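UPF0141 protein yjdB (Campylobacter jejuni subsp. jejuni HB93-13, PDB 4TN0) probably transfers phosphoethanolamine groups to periplasmic and envelope substrates, through a zinc-binding, alkaline phosphatase-like domain, and is required for polymyxin resistance and motility. Local coordinates at residues A[239-242]-A[243-247]. Residues are numbered along the deposited sequence; the frame is centred on the assembly and turned at random.
Sequences HGMP and YAIAP
M241 lays its side chain across the turn that follows it, and the hollow it fills is bordered by I245, A246 and P247. Two torsions explain the reach: CG stands anti to the backbone N (chi1 -178°) and SD continues almost straight before the chain bends at chi3. The middle of the side chain meets I245, with CG of M241 3.8 Å from CG1 of I245, the two side chains crossing at about a right angle. Farther out the sulfur rests against the P247 ring, 3.7 Å from SD to CD of P247, again crosswise. A246 borders the base of the hollow, its CB 4.3 Å from CB of M241.

The turn itself closes around the carbonyl of P242. I245 N donates to P242 O at 3.0 Å, with a bent N-H...O angle of 144°. The donor sits above the carbonyl plane, 41° out of it. Apolar carbons crowd the same oxygen: CG1 of I245 lies 3.4 Å from P242 O, and CB of A246 lies 3.5 Å from it. A second bond, A246 N to Y243 O at 3.1 Å, repeats the i to i+3 spacing one residue later.

Y243 starts away from segment 239-242, though its CB still touches P242 C; its hydroxyl is hydrogen-bonded to S60 O. The M241 backbone is fastened through N to Q250 and through O to T63, while H239, at the start of the segment, hydrogen-bonds through NE2 to a phosphate oxygen of the phosphothreonine at position 65. The two successive i+3 bonds define overlapping beta-turns, P242-I245 and Y243-A246, the second with type I torsions at A244 and I245. Together they form a surface turn joining strand 237-238 to helix 248-251 in an alkaline phosphatase-like fold, with the Y243 side chain about 12 Å from the bound zinc.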
# COMPACT_ATOMS: atom_id res chain seq x y z
N HIS A 239 -8.18 0.43 -15.57
CA HIS A 239 -8.26 -0.83 -14.85
C HIS A 239 -9.68 -1.30 -14.70
O HIS A 239 -10.52 -1.00 -15.55
CB HIS A 239 -7.59 -0.71 -13.47
CG HIS A 239 -8.03 0.50 -12.70
ND1 HIS A 239 -7.43 1.73 -12.84
CD2 HIS A 239 -9.00 0.65 -11.77
CE1 HIS A 239 -8.02 2.60 -12.03
NE2 HIS A 239 -8.97 1.97 -11.37
N GLY A 240 -9.95 -2.04 -13.64
CA GLY A 240 -11.30 -2.48 -13.36
C GLY A 240 -11.85 -3.59 -14.24
O GLY A 240 -13.06 -3.82 -14.24
N MET A 241 -10.99 -4.27 -15.01
CA MET A 241 -11.44 -5.42 -15.82
C MET A 241 -11.82 -6.58 -14.87
O MET A 241 -11.16 -6.79 -13.85
CB MET A 241 -10.35 -5.84 -16.81
CG MET A 241 -10.72 -7.01 -17.73
SD MET A 241 -9.54 -7.38 -19.07
CE MET A 241 -9.84 -6.03 -20.21
N PRO A 242 -12.90 -7.33 -15.16
CA PRO A 242 -13.26 -8.41 -14.21
C PRO A 242 -12.06 -9.32 -13.87
O PRO A 242 -11.30 -9.72 -14.75
CB PRO A 242 -14.36 -9.17 -14.94
CG PRO A 242 -15.04 -8.06 -15.81
CD PRO A 242 -13.89 -7.17 -16.25
N TYR A 243 -11.87 -9.56 -12.58
CA TYR A 243 -10.65 -10.17 -12.09
C TYR A 243 -10.24 -11.42 -12.82
O TYR A 243 -9.07 -11.57 -13.16
CB TYR A 243 -10.82 -10.48 -10.60
CG TYR A 243 -9.50 -10.74 -9.88
CD1 TYR A 243 -8.94 -12.01 -9.83
CD2 TYR A 243 -8.79 -9.69 -9.32
CE1 TYR A 243 -7.72 -12.23 -9.18
CE2 TYR A 243 -7.60 -9.89 -8.69
CZ TYR A 243 -7.06 -11.15 -8.62
OH TYR A 243 -5.85 -11.29 -7.97
N ALA A 244 -11.21 -12.31 -13.07
CA ALA A 244 -10.93 -13.62 -13.63
C ALA A 244 -10.35 -13.53 -15.07
O ALA A 244 -9.60 -14.41 -15.50
CB ALA A 244 -12.19 -14.49 -13.59
N ILE A 245 -10.67 -12.47 -15.80
CA ILE A 245 -10.13 -12.39 -17.14
C ILE A 245 -9.06 -11.32 -17.23
O ILE A 245 -8.49 -11.11 -18.29
CB ILE A 245 -11.19 -12.09 -18.20
CG1 ILE A 245 -11.72 -10.66 -18.04
CG2 ILE A 245 -12.31 -13.07 -18.14
CD1 ILE A 245 -12.67 -10.21 -19.15
N ALA A 246 -8.78 -10.64 -16.12
CA ALA A 246 -7.87 -9.49 -16.14
C ALA A 246 -6.44 -9.92 -16.42
O ALA A 246 -6.00 -10.96 -15.95
CB ALA A 246 -7.95 -8.72 -14.80
N PRO A 247 -5.68 -9.10 -17.17
CA PRO A 247 -4.25 -9.36 -17.34
C PRO A 247 -3.50 -9.13 -16.02
O PRO A 247 -3.96 -8.36 -15.15
CB PRO A 247 -3.81 -8.32 -18.38
CG PRO A 247 -4.79 -7.21 -18.21
CD PRO A 247 -6.10 -7.84 -17.82